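Local coordinates for Ctr9 protein (Myceliophthora thermophila, PDB 6AF0), which probably binds the RNA polymerase II complex as Ctr9, a tetratricopeptide-repeat subunit of the Paf1 complex, and is represented here by a large helical part of the protein, at residues 490-495 / 535-540; 61-66 / 95-100; 745-750 / 761-766; 265-270 / 297-302. One frame throughout, in Å; residues are numbered along the deposited sequence.

Contact 1: 490-495 / 535-540; sequences KALQCL and NNIGCF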
loop_
_atom_site.group_PDB
_atom_site.type_symbol
_atom_site.label_atom_id
_atom_site.label_comp_id
_atom_site.label_asym_id
_atom_site.label_seq_id
_atom_site.Cartn_x
_atom_site.Cartn_y
_atom_site.Cartn_z
ATOM N N LYS A 490 0.972 -12.700 -9.506
ATOM C CA LYS A 490 1.550 -11.453 -9.024
ATOM C C LYS A 490 2.531 -11.731 -7.915
ATOM O O LYS A 490 3.564 -11.064 -7.794
ATOM C CB LYS A 490 0.473 -10.534 -8.478
ATOM C CG LYS A 490 -0.630 -10.253 -9.473
ATOM C CD LYS A 490 -1.353 -8.947 -9.182
ATOM C CE LYS A 490 -2.603 -8.807 -10.043
ATOM N NZ LYS A 490 -2.371 -9.232 -11.453
ATOM N N ALA A 491 2.183 -12.702 -7.083
ATOM C CA ALA A 491 3.074 -13.126 -6.024
ATOM C C ALA A 491 4.363 -13.666 -6.618
ATOM O O ALA A 491 5.441 -13.400 -6.095
ATOM C CB ALA A 491 2.410 -14.173 -5.153
ATOM N N LEU A 492 4.240 -14.416 -7.712
ATOM C CA LEU A 492 5.402 -14.985 -8.403
ATOM C C LEU A 492 6.346 -13.877 -8.904
ATOM O O LEU A 492 7.560 -13.874 -8.618
ATOM C CB LEU A 492 4.921 -15.877 -9.553
ATOM C CG LEU A 492 5.942 -16.435 -10.538
ATOM C CD1 LEU A 492 7.085 -17.107 -9.813
ATOM C CD2 LEU A 492 5.251 -17.397 -11.498
ATOM N N GLN A 493 5.759 -12.920 -9.619
ATOM C CA GLN A 493 6.507 -11.814 -10.209
ATOM C C GLN A 493 7.263 -11.105 -9.112
ATOM O O GLN A 493 8.465 -10.887 -9.210
ATOM C CB GLN A 493 5.569 -10.845 -10.931
ATOM C CG GLN A 493 4.799 -11.473 -12.105
ATOM C CD GLN A 493 5.349 -11.137 -13.494
ATOM O OE1 GLN A 493 5.840 -10.030 -13.733
ATOM N NE2 GLN A 493 5.232 -12.090 -14.428
ATOM N N CYS A 494 6.548 -10.776 -8.043
ATOM C CA CYS A 494 7.157 -10.174 -6.857
ATOM C C CYS A 494 8.420 -10.925 -6.464
ATOM O O CYS A 494 9.478 -10.333 -6.338
ATOM C CB CYS A 494 6.188 -10.178 -5.663
ATOM S SG CYS A 494 4.794 -9.019 -5.739
ATOM N N LEU A 495 8.298 -12.236 -6.285
ATOM C CA LEU A 495 9.413 -13.059 -5.808
ATOM C C LEU A 495 10.506 -13.151 -6.835
ATOM O O LEU A 495 11.656 -13.353 -6.479
ATOM C CB LEU A 495 8.943 -14.467 -5.427
ATOM C CG LEU A 495 8.055 -14.600 -4.186
ATOM C CD1 LEU A 495 7.975 -16.050 -3.747
ATOM C CD2 LEU A 495 8.567 -13.739 -3.034
ATOM N N ASN A 535 12.352 -21.818 -2.845
ATOM C CA ASN A 535 11.251 -22.766 -2.670
ATOM C C ASN A 535 9.929 -22.177 -3.123
ATOM O O ASN A 535 9.224 -22.767 -3.945
ATOM C CB ASN A 535 11.123 -23.207 -1.218
ATOM C CG ASN A 535 10.060 -24.280 -1.026
ATOM O OD1 ASN A 535 10.373 -25.458 -0.873
ATOM N ND2 ASN A 535 8.800 -23.877 -1.043
ATOM N N ASN A 536 9.584 -21.016 -2.590
ATOM C CA ASN A 536 8.298 -20.436 -2.937
ATOM C C ASN A 536 8.208 -20.219 -4.435
ATOM O O ASN A 536 7.229 -20.588 -5.071
ATOM C CB ASN A 536 8.040 -19.146 -2.168
ATOM C CG ASN A 536 7.961 -19.366 -0.663
ATOM O OD1 ASN A 536 8.306 -20.432 -0.156
ATOM N ND2 ASN A 536 7.512 -18.342 0.062
ATOM N N ILE A 537 9.260 -19.668 -5.012
ATOM C CA ILE A 537 9.274 -19.430 -6.439
ATOM C C ILE A 537 8.965 -20.760 -7.080
ATOM O O ILE A 537 8.095 -20.846 -7.943
ATOM C CB ILE A 537 10.627 -18.869 -6.937
ATOM C CG1 ILE A 537 10.878 -17.482 -6.337
ATOM C CG2 ILE A 537 10.632 -18.768 -8.453
ATOM C CD1 ILE A 537 12.215 -16.890 -6.680
ATOM N N GLY A 538 9.657 -21.803 -6.619
ATOM C CA GLY A 538 9.422 -23.180 -7.096
ATOM C C GLY A 538 7.968 -23.579 -7.036
ATOM O O GLY A 538 7.441 -24.135 -7.990
ATOM N N CYS A 539 7.339 -23.238 -5.906
ATOM C CA CYS A 539 5.920 -23.488 -5.624
ATOM C C CYS A 539 4.986 -22.789 -6.582
ATOM O O CYS A 539 3.948 -23.361 -6.968
ATOM C CB CYS A 539 5.559 -23.015 -4.212
ATOM S SG CYS A 539 6.330 -23.947 -2.861
ATOM N N PHE A 540 5.330 -21.552 -6.949
ATOM C CA PHE A 540 4.471 -20.773 -7.855
ATOM C C PHE A 540 4.636 -21.281 -9.258
ATOM O O PHE A 540 3.667 -21.376 -10.020
ATOM C CB PHE A 540 4.721 -19.260 -7.760
ATOM C CG PHE A 540 4.150 -18.645 -6.521
ATOM C CD1 PHE A 540 2.776 -18.657 -6.291
ATOM C CD2 PHE A 540 4.976 -18.099 -5.565
ATOM C CE1 PHE A 540 2.244 -18.112 -5.129
ATOM C CE2 PHE A 540 4.455 -17.554 -4.401
ATOM C CZ PHE A 540 3.089 -17.557 -4.180
#

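Contact 2: 61-66 / 95-100; sequences NKIDFA and YLWKSR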
loop_
_atom_site.group_PDB
_atom_site.type_symbol
_atom_site.label_atom_id
_atom_site.label_comp_id
_atom_site.label_asym_id
_atom_site.label_seq_id
_atom_site.Cartn_x
_atom_site.Cartn_y
_atom_site.Cartn_z
ATOM N N ASN A 61 24.013 49.229 25.800
ATOM C CA ASN A 61 23.130 48.092 25.918
ATOM C C ASN A 61 22.402 47.981 27.237
ATOM O O ASN A 61 21.720 46.984 27.472
ATOM C CB ASN A 61 23.924 46.802 25.632
ATOM C CG ASN A 61 23.193 45.875 24.706
ATOM O OD1 ASN A 61 22.390 45.052 25.133
ATOM N ND2 ASN A 61 23.448 46.024 23.424
ATOM N N LYS A 62 22.529 48.988 28.093
ATOM C CA LYS A 62 21.792 48.986 29.362
ATOM C C LYS A 62 20.409 49.634 29.177
ATOM O O LYS A 62 20.177 50.772 29.538
ATOM C CB LYS A 62 22.603 49.636 30.482
ATOM C CG LYS A 62 23.744 48.770 31.030
ATOM C CD LYS A 62 25.093 49.361 30.629
ATOM C CE LYS A 62 26.239 48.710 31.381
ATOM N NZ LYS A 62 27.553 49.047 30.749
ATOM N N ILE A 63 19.499 48.857 28.608
ATOM C CA ILE A 63 18.205 49.345 28.122
ATOM C C ILE A 63 17.215 49.602 29.259
ATOM O O ILE A 63 16.454 50.579 29.223
ATOM C CB ILE A 63 17.572 48.332 27.132
ATOM C CG1 ILE A 63 18.525 48.008 25.993
ATOM C CG2 ILE A 63 16.269 48.847 26.541
ATOM C CD1 ILE A 63 19.097 49.210 25.278
ATOM N N ASP A 64 17.209 48.721 30.256
ATOM C CA ASP A 64 16.337 48.892 31.433
ATOM C C ASP A 64 16.620 50.178 32.194
ATOM O O ASP A 64 15.722 50.962 32.433
ATOM C CB ASP A 64 16.487 47.711 32.369
ATOM C CG ASP A 64 15.809 46.477 31.837
ATOM O OD1 ASP A 64 14.606 46.556 31.500
ATOM O OD2 ASP A 64 16.472 45.429 31.758
ATOM N N PHE A 65 17.878 50.395 32.544
ATOM C CA PHE A 65 18.303 51.668 33.088
ATOM C C PHE A 65 17.659 52.844 32.354
ATOM O O PHE A 65 17.033 53.738 32.973
ATOM C CB PHE A 65 19.828 51.772 33.021
ATOM C CG PHE A 65 20.546 50.924 34.048
ATOM C CD1 PHE A 65 21.912 50.744 33.964
ATOM C CD2 PHE A 65 19.860 50.309 35.093
ATOM C CE1 PHE A 65 22.584 49.983 34.887
ATOM C CE2 PHE A 65 20.532 49.531 36.015
ATOM C CZ PHE A 65 21.896 49.374 35.915
ATOM N N ALA A 66 17.804 52.832 31.036
ATOM C CA ALA A 66 17.230 53.874 30.204
ATOM C C ALA A 66 15.703 53.948 30.340
ATOM O O ALA A 66 15.139 55.040 30.396
ATOM C CB ALA A 66 17.632 53.656 28.765
ATOM N N TYR A 95 10.419 49.603 24.883
ATOM C CA TYR A 95 9.594 48.444 25.239
ATOM C C TYR A 95 9.507 47.478 24.085
ATOM O O TYR A 95 9.269 46.292 24.291
ATOM C CB TYR A 95 8.167 48.847 25.659
ATOM C CG TYR A 95 8.018 49.248 27.113
ATOM C CD1 TYR A 95 8.827 48.688 28.090
ATOM C CD2 TYR A 95 7.050 50.161 27.517
ATOM C CE1 TYR A 95 8.705 49.037 29.417
ATOM C CE2 TYR A 95 6.921 50.513 28.853
ATOM C CZ TYR A 95 7.760 49.939 29.801
ATOM O OH TYR A 95 7.709 50.221 31.155
ATOM N N LEU A 96 9.658 47.995 22.867
ATOM C CA LEU A 96 9.783 47.138 21.696
ATOM C C LEU A 96 11.144 46.437 21.724
ATOM O O LEU A 96 11.205 45.220 21.551
ATOM C CB LEU A 96 9.555 47.911 20.398
ATOM C CG LEU A 96 8.149 48.484 20.267
ATOM C CD1 LEU A 96 7.992 49.264 18.975
ATOM C CD2 LEU A 96 7.082 47.405 20.334
ATOM N N TRP A 97 12.221 47.175 21.984
ATOM C CA TRP A 97 13.521 46.529 22.137
ATOM C C TRP A 97 13.413 45.375 23.134
ATOM O O TRP A 97 13.546 44.206 22.754
ATOM C CB TRP A 97 14.591 47.519 22.571
ATOM C CG TRP A 97 15.930 46.924 22.791
ATOM C CD1 TRP A 97 16.261 45.892 23.633
ATOM C CD2 TRP A 97 17.142 47.360 22.204
ATOM N NE1 TRP A 97 17.610 45.649 23.577
ATOM C CE2 TRP A 97 18.176 46.540 22.707
ATOM C CE3 TRP A 97 17.459 48.359 21.290
ATOM C CZ2 TRP A 97 19.512 46.691 22.321
ATOM C CZ3 TRP A 97 18.793 48.512 20.902
ATOM C CH2 TRP A 97 19.802 47.680 21.418
ATOM N N LYS A 98 13.141 45.696 24.394
ATOM C CA LYS A 98 13.039 44.685 25.446
ATOM C C LYS A 98 12.163 43.550 24.989
ATOM O O LYS A 98 12.461 42.407 25.263
ATOM C CB LYS A 98 12.500 45.271 26.766
ATOM C CG LYS A 98 13.541 46.047 27.575
ATOM C CD LYS A 98 14.773 45.224 27.972
ATOM C CE LYS A 98 14.412 44.062 28.899
ATOM N NZ LYS A 98 15.523 43.091 29.109
ATOM N N SER A 99 11.095 43.876 24.277
ATOM C CA SER A 99 10.226 42.862 23.670
ATOM C C SER A 99 11.009 41.889 22.820
ATOM O O SER A 99 10.804 40.668 22.928
ATOM C CB SER A 99 9.146 43.515 22.801
ATOM O OG SER A 99 8.724 42.664 21.750
ATOM N N ARG A 100 11.892 42.429 21.975
ATOM C CA ARG A 100 12.639 41.610 21.028
ATOM C C ARG A 100 13.518 40.566 21.733
ATOM O O ARG A 100 13.443 39.384 21.421
ATOM C CB ARG A 100 13.460 42.484 20.077
ATOM C CG ARG A 100 12.604 43.235 19.064
ATOM C CD ARG A 100 13.411 43.894 17.946
ATOM N NE ARG A 100 12.589 44.931 17.328
ATOM C CZ ARG A 100 12.609 46.225 17.653
ATOM N NH1 ARG A 100 13.457 46.711 18.575
ATOM N NH2 ARG A 100 11.779 47.047 17.022
#

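Contact 3: 745-750 / 761-766; sequences IAIALV and QIFIKV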
loop_
_atom_site.group_PDB
_atom_site.type_symbol
_atom_site.label_atom_id
_atom_site.label_comp_id
_atom_site.label_asym_id
_atom_site.label_seq_id
_atom_site.Cartn_x
_atom_site.Cartn_y
_atom_site.Cartn_z
ATOM N N ILE A 745 -25.186 -30.631 -7.854
ATOM C CA ILE A 745 -26.510 -30.016 -7.797
ATOM C C ILE A 745 -27.130 -29.984 -9.200
ATOM O O ILE A 745 -28.338 -30.138 -9.339
ATOM C CB ILE A 745 -26.480 -28.596 -7.187
ATOM C CG1 ILE A 745 -25.962 -28.628 -5.754
ATOM C CG2 ILE A 745 -27.873 -27.995 -7.143
ATOM C CD1 ILE A 745 -25.612 -27.263 -5.205
ATOM N N ALA A 746 -26.316 -29.805 -10.237
ATOM C CA ALA A 746 -26.828 -29.864 -11.614
ATOM C C ALA A 746 -27.327 -31.275 -11.982
ATOM O O ALA A 746 -28.316 -31.438 -12.710
ATOM C CB ALA A 746 -25.772 -29.396 -12.600
ATOM N N ILE A 747 -26.628 -32.286 -11.479
ATOM C CA ILE A 747 -27.015 -33.674 -11.688
ATOM C C ILE A 747 -28.292 -33.916 -10.919
ATOM O O ILE A 747 -29.200 -34.587 -11.401
ATOM C CB ILE A 747 -25.930 -34.675 -11.222
ATOM C CG1 ILE A 747 -24.678 -34.539 -12.095
ATOM C CG2 ILE A 747 -26.453 -36.114 -11.280
ATOM C CD1 ILE A 747 -23.534 -35.441 -11.690
ATOM N N ALA A 748 -28.358 -33.380 -9.709
ATOM C CA ALA A 748 -29.580 -33.483 -8.943
ATOM C C ALA A 748 -30.686 -32.822 -9.758
ATOM O O ALA A 748 -31.805 -33.333 -9.878
ATOM C CB ALA A 748 -29.426 -32.784 -7.611
ATOM N N LEU A 749 -30.353 -31.687 -10.344
ATOM C CA LEU A 749 -31.332 -30.952 -11.105
ATOM C C LEU A 749 -31.896 -31.867 -12.165
ATOM O O LEU A 749 -33.087 -32.180 -12.158
ATOM C CB LEU A 749 -30.697 -29.716 -11.751
ATOM C CG LEU A 749 -31.263 -28.383 -11.301
ATOM C CD1 LEU A 749 -31.237 -28.296 -9.784
ATOM C CD2 LEU A 749 -30.432 -27.280 -11.930
ATOM N N VAL A 750 -31.016 -32.346 -13.037
ATOM C CA VAL A 750 -31.470 -33.034 -14.229
ATOM C C VAL A 750 -32.322 -34.263 -13.895
ATOM O O VAL A 750 -33.333 -34.531 -14.534
ATOM C CB VAL A 750 -30.287 -33.444 -15.123
ATOM C CG1 VAL A 750 -29.410 -34.445 -14.403
ATOM C CG2 VAL A 750 -30.785 -34.041 -16.429
ATOM N N GLN A 761 -26.423 -24.380 -17.280
ATOM C CA GLN A 761 -25.651 -23.197 -16.865
ATOM C C GLN A 761 -24.508 -23.592 -15.948
ATOM O O GLN A 761 -23.345 -23.253 -16.194
ATOM C CB GLN A 761 -26.533 -22.189 -16.135
ATOM C CG GLN A 761 -27.624 -21.592 -16.993
ATOM C CD GLN A 761 -27.122 -20.419 -17.796
ATOM O OE1 GLN A 761 -26.108 -20.523 -18.497
ATOM N NE2 GLN A 761 -27.822 -19.289 -17.696
ATOM N N ILE A 762 -24.868 -24.310 -14.888
ATOM C CA ILE A 762 -23.902 -24.841 -13.927
ATOM C C ILE A 762 -22.812 -25.558 -14.693
ATOM O O ILE A 762 -21.635 -25.213 -14.583
ATOM C CB ILE A 762 -24.544 -25.828 -12.926
ATOM C CG1 ILE A 762 -25.439 -25.094 -11.911
ATOM C CG2 ILE A 762 -23.467 -26.584 -12.171
ATOM C CD1 ILE A 762 -26.923 -25.206 -12.170
ATOM N N PHE A 763 -23.234 -26.524 -15.502
ATOM C CA PHE A 763 -22.328 -27.280 -16.349
ATOM C C PHE A 763 -21.372 -26.421 -17.177
ATOM O O PHE A 763 -20.235 -26.813 -17.338
ATOM C CB PHE A 763 -23.080 -28.252 -17.272
ATOM C CG PHE A 763 -23.521 -29.511 -16.584
ATOM C CD1 PHE A 763 -22.630 -30.246 -15.831
ATOM C CD2 PHE A 763 -24.833 -29.965 -16.692
ATOM C CE1 PHE A 763 -23.039 -31.398 -15.184
ATOM C CE2 PHE A 763 -25.247 -31.115 -16.041
ATOM C CZ PHE A 763 -24.346 -31.832 -15.282
ATOM N N ILE A 764 -21.802 -25.274 -17.700
ATOM C CA ILE A 764 -20.941 -24.522 -18.643
ATOM C C ILE A 764 -19.762 -23.893 -17.950
ATOM O O ILE A 764 -18.654 -23.823 -18.520
ATOM C CB ILE A 764 -21.644 -23.359 -19.376
ATOM C CG1 ILE A 764 -22.921 -23.821 -20.070
ATOM C CG2 ILE A 764 -20.708 -22.745 -20.425
ATOM C CD1 ILE A 764 -24.047 -22.823 -19.913
ATOM N N LYS A 765 -20.018 -23.379 -16.753
ATOM C CA LYS A 765 -18.979 -22.685 -16.029
ATOM C C LYS A 765 -18.219 -23.581 -15.063
ATOM O O LYS A 765 -17.094 -23.264 -14.701
ATOM C CB LYS A 765 -19.510 -21.407 -15.375
ATOM C CG LYS A 765 -19.580 -20.226 -16.352
ATOM C CD LYS A 765 -18.373 -20.173 -17.302
ATOM C CE LYS A 765 -18.099 -18.795 -17.892
ATOM N NZ LYS A 765 -17.676 -17.770 -16.892
ATOM N N VAL A 766 -18.797 -24.712 -14.678
ATOM C CA VAL A 766 -17.976 -25.785 -14.108
ATOM C C VAL A 766 -17.029 -26.355 -15.175
ATOM O O VAL A 766 -15.872 -26.609 -14.875
ATOM C CB VAL A 766 -18.784 -26.909 -13.418
ATOM C CG1 VAL A 766 -19.747 -27.555 -14.359
ATOM C CG2 VAL A 766 -17.872 -28.001 -12.902
#

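Contact 4: 265-270 / 297-302; sequences ANILLG and EYTQKS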
loop_
_atom_site.group_PDB
_atom_site.type_symbol
_atom_site.label_atom_id
_atom_site.label_comp_id
_atom_site.label_asym_id
_atom_site.label_seq_id
_atom_site.Cartn_x
_atom_site.Cartn_y
_atom_site.Cartn_z
ATOM N N ALA A 265 22.212 37.580 7.843
ATOM C CA ALA A 265 22.683 37.240 6.491
ATOM C C ALA A 265 23.472 35.939 6.475
ATOM O O ALA A 265 23.375 35.151 5.536
ATOM C CB ALA A 265 23.531 38.364 5.904
ATOM N N ASN A 266 24.281 35.729 7.500
ATOM C CA ASN A 266 25.031 34.489 7.598
ATOM C C ASN A 266 24.101 33.247 7.617
ATOM O O ASN A 266 24.279 32.307 6.836
ATOM C CB ASN A 266 25.934 34.523 8.834
ATOM C CG ASN A 266 27.160 35.418 8.662
ATOM O OD1 ASN A 266 27.324 36.402 9.388
ATOM N ND2 ASN A 266 28.048 35.062 7.732
ATOM N N ILE A 267 23.107 33.261 8.494
ATOM C CA ILE A 267 22.179 32.145 8.594
ATOM C C ILE A 267 21.520 31.885 7.257
ATOM O O ILE A 267 21.504 30.744 6.763
ATOM C CB ILE A 267 21.078 32.394 9.644
ATOM C CG1 ILE A 267 21.677 32.520 11.024
ATOM C CG2 ILE A 267 20.136 31.209 9.722
ATOM C CD1 ILE A 267 22.512 31.313 11.417
ATOM N N LEU A 268 20.989 32.953 6.681
ATOM C CA LEU A 268 20.223 32.853 5.467
ATOM C C LEU A 268 21.056 32.229 4.343
ATOM O O LEU A 268 20.550 31.416 3.578
ATOM C CB LEU A 268 19.701 34.234 5.083
ATOM C CG LEU A 268 18.690 34.837 6.047
ATOM C CD1 LEU A 268 18.314 36.262 5.654
ATOM C CD2 LEU A 268 17.460 33.964 6.065
ATOM N N LEU A 269 22.336 32.590 4.282
ATOM C CA LEU A 269 23.266 32.034 3.307
ATOM C C LEU A 269 23.540 30.569 3.586
ATOM O O LEU A 269 23.474 29.752 2.670
ATOM C CB LEU A 269 24.569 32.813 3.304
ATOM C CG LEU A 269 25.470 32.714 2.071
ATOM C CD1 LEU A 269 24.745 32.988 0.768
ATOM C CD2 LEU A 269 26.562 33.744 2.266
ATOM N N GLY A 270 23.819 30.226 4.841
ATOM C CA GLY A 270 23.845 28.814 5.257
ATOM C C GLY A 270 22.577 28.040 4.875
ATOM O O GLY A 270 22.625 26.853 4.552
ATOM N N GLU A 297 30.650 27.163 8.377
ATOM C CA GLU A 297 31.017 28.509 8.067
ATOM C C GLU A 297 29.921 29.425 8.529
ATOM O O GLU A 297 30.103 30.201 9.474
ATOM C CB GLU A 297 31.204 28.674 6.572
ATOM C CG GLU A 297 32.004 29.898 6.178
ATOM C CD GLU A 297 32.378 29.890 4.705
ATOM O OE1 GLU A 297 32.481 28.788 4.127
ATOM O OE2 GLU A 297 32.588 30.974 4.115
ATOM N N TYR A 298 28.768 29.304 7.889
ATOM C CA TYR A 298 27.795 30.364 7.961
ATOM C C TYR A 298 26.937 30.323 9.198
ATOM O O TYR A 298 26.459 31.343 9.657
ATOM C CB TYR A 298 26.943 30.355 6.708
ATOM C CG TYR A 298 27.707 30.854 5.534
ATOM C CD1 TYR A 298 28.396 32.050 5.610
ATOM C CD2 TYR A 298 27.749 30.145 4.345
ATOM C CE1 TYR A 298 29.115 32.533 4.548
ATOM C CE2 TYR A 298 28.453 30.636 3.260
ATOM C CZ TYR A 298 29.146 31.822 3.375
ATOM O OH TYR A 298 29.863 32.288 2.294
ATOM N N THR A 299 26.751 29.148 9.753
ATOM C CA THR A 299 25.851 29.025 10.854
ATOM C C THR A 299 26.627 29.168 12.127
ATOM O O THR A 299 26.154 29.768 13.085
ATOM C CB THR A 299 25.116 27.680 10.826
ATOM O OG1 THR A 299 24.588 27.422 9.503
ATOM C CG2 THR A 299 24.000 27.684 11.846
ATOM N N GLN A 300 27.821 28.596 12.149
ATOM C CA GLN A 300 28.691 28.800 13.285
ATOM C C GLN A 300 29.026 30.283 13.396
ATOM O O GLN A 300 28.950 30.843 14.486
ATOM C CB GLN A 300 29.950 27.943 13.164
ATOM C CG GLN A 300 30.910 28.127 14.322
ATOM C CD GLN A 300 31.450 26.820 14.819
ATOM O OE1 GLN A 300 32.031 26.055 14.054
ATOM N NE2 GLN A 300 31.258 26.553 16.104
ATOM N N LYS A 301 29.366 30.908 12.265
ATOM C CA LYS A 301 29.796 32.301 12.263
ATOM C C LYS A 301 28.693 33.098 12.875
ATOM O O LYS A 301 28.912 33.869 13.808
ATOM C CB LYS A 301 30.107 32.818 10.853
ATOM C CG LYS A 301 30.918 34.122 10.818
ATOM C CD LYS A 301 31.855 34.173 9.608
ATOM C CE LYS A 301 33.030 33.182 9.701
ATOM N NZ LYS A 301 34.269 33.815 10.245
ATOM N N SER A 302 27.489 32.865 12.380
ATOM C CA SER A 302 26.334 33.591 12.877
ATOM C C SER A 302 26.000 33.315 14.353
ATOM O O SER A 302 25.420 34.163 15.044
ATOM C CB SER A 302 25.126 33.286 12.021
ATOM O OG SER A 302 23.950 33.629 12.731
#

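Contact 1: 490-495 / 535-540
F540 reaches from helix 531-543 into the side of helix 488-504, where A491, L492 and L495 receive it. The two six-residue segments run roughly antiparallel, their axes 9.6 Å apart at an angle of 145°.

The aromatic contacts come first. A491 CB meets the far end of the ring, 3.6 Å from F540 CZ. The A491-L492 peptide, through A491 C and L492 N, lies over one face, while L495 CD1 sits at the edge near the ring plane, 3.9 Å from F540 CE2. F540 CB points toward segment 490-495, and CG stands beside the backbone N (chi1 -75°).

The aliphatic contacts flank the ring. L492 and F540 run alongside each other in opposite senses, bringing L492 CD1 to 3.8 Å from F540 CB; the same methyl touches I537 CG2. L495 CB packs on I537 CG1 at 3.7 Å, and L495 CD1 lies 3.5 Å from N536 CB.

The amide oxygen of N536 is used outside the pair: OD1 is hydrogen-bonded to the backbone of another protein's chain, which also packs apolar side chains on L495 and F540. Segment 535-540 falls in a tetratricopeptide-repeat sequence range.

No hydrogen bond links the two segments and every touching residue is buried, which implies that the helices associate here by shape fit and dispersion, mostly among hydrocarbon groups, with one peptide over the ring.

Contact 2: 61-66 / 95-100
The pairing of two consecutive helices, 63-76 and 82-101, near the N-terminal end of the chain brings I63 over the indole of W97 and D64 beside K98. I63 CG1 lies above one indole face, 3.7 Å from the centroid of the five-membered ring and 21° off its normal, a CH-pi contact; I63 CD1 reaches on to the six-membered ring, 3.9 Å from W97 CZ2. W97 CB points toward segment 61-66, and CG, anti to the backbone N (chi1 178°), is carried to the I63 side. At the indole edge, near its plane, N61 ND2 approaches W97 CZ2 to 4.1 Å, with the amide steeply turned against the ring. W97 NE1 has a weak hydrogen bond to E101 OE2 in its own helix.

These contacts form at the very start of helix 63-76: K62 occupies its N-cap position and is the centre of an inverse gamma turn. The successive-helix pairing is consistent with the tetratricopeptide-type arrays of this family. I63 CG2 packs 4.0 Å from K98 CG, the two side chains lying side by side but oppositely directed. The K98 chain, bent at chi2 and chi3, lies across D64, with D64 OD1 3.6 Å from K98 CE. The salt bridge between D64 OD2 and K98 NZ is long, 3.7 Å, between partly exposed residues. K98 also touches Y121 of helix 118-135, while an acidic side chain of another protein packs on W97 and one forms a salt bridge with R100.

Contact 3: 745-750 / 761-766
A746 and I762 hold the closest backbone approach, CA to CA 6.3 Å, between segments that run antiparallel at 152° with their axes 9.9 Å apart. The small A746 side chain points toward helix 756-770 and is met by two larger residues. Its CB lies 3.7 Å from I762 CG2, the methyl branch that stands anti to the backbone N.

The same CB sits over one face of the F763 ring, 4.0 Å from the centroid and 18° off the normal, offset toward the rim on the side of CE2 and CZ. This is a CH-pi contact. The F763 CB does not point at segment 745-750, but its ring reaches over to it. I747 then takes the ring edge: its CG1 lies near the ring plane, 4.2 Å from F763 CZ, with the isoleucine chain set crosswise to the phenylalanine.

Further along helix 739-752, L749 CD2 touches I762 CD1 at 4.1 Å, a looser meeting of branch ends. All five touching residues are buried. F763 also packs on N778, M779 and I782 of helix 773-785. One other protein's chain packs apolar groups on I745 and I762 and an aromatic one on A748; another packs aromatic groups on I747 and V750.

Only ten residues separate the segments along the chain, and the arrangement is that of an antiparallel helical hairpin, the unit from which tetratricopeptide-repeat superhelices are built.

Contact 4: 265-270 / 297-302
Y298 and L269 meet across an antiparallel pair of consecutive helices, 263-279 and 285-305, the kind of helical hairpin that tetratricopeptide-type proteins stack into a superhelix. The segment axes come within 7.6 Å at an angle of 156°, and N266 CA lies 5.0 Å from Y298 CA, so the backbones themselves are close.

The tight part centres on the Y298 ring and on the backbone of N266 and G270. G270 presents only backbone, its N 3.6 Å from Y298 CB, and N266 O also faces Y298 CB. L269 CD2 stands over one face of the Y298 ring as a CH-pi donor, 3.7 Å from the centroid and 25° off the normal; L269 CG is anti to the backbone N (chi1 -160°), on the ring's side, and its CD2 branch does the touching. The opposite ring face has the carboxyl carbon of the neighbouring E297 above its rim. Beside this, N266 CB packs 3.5 Å from S302 CB, while I267 CD1 lies 3.9 Å from T299 CG2. T299 and I267 continue this buried side onto T312 of helix 310-322.

The loose side is that of K301, an exposed residue whose CB points toward segment 265-270 but whose chain leads away, adding little to the contact. Y298, too, is partly exposed despite its large share of the packing.

No hydrogen bond joins the segments directly. The buried hydroxyls find partners outside them: T299 OG1 bonds to A294 O, and S302 OG bonds to both K263 O and T312 OG1.

Along the chain the contacts follow in the order 2, 4, 1, 3, and none touches another. Contacts 2 and 4 share one side of the elongated molecule, their centres about 26 Å and nearest atoms about 15 Å apart. Contact 3 lies across the chain's centre, about 95 Å from contact 2 between centres; contact 1, nearest the middle, is about 35 Å from contact 3. Contacts 2, 3 and 4 join successive helices, contact 1 helices separated by an unmodelled stretch. Hydrocarbon packing dominates contacts 1 and 3; contact 2 adds a long, partly exposed ion pair, contact 4 close backbones beside an aromatic ring. Other proteins' chains reach more residues around contacts 1 and 3.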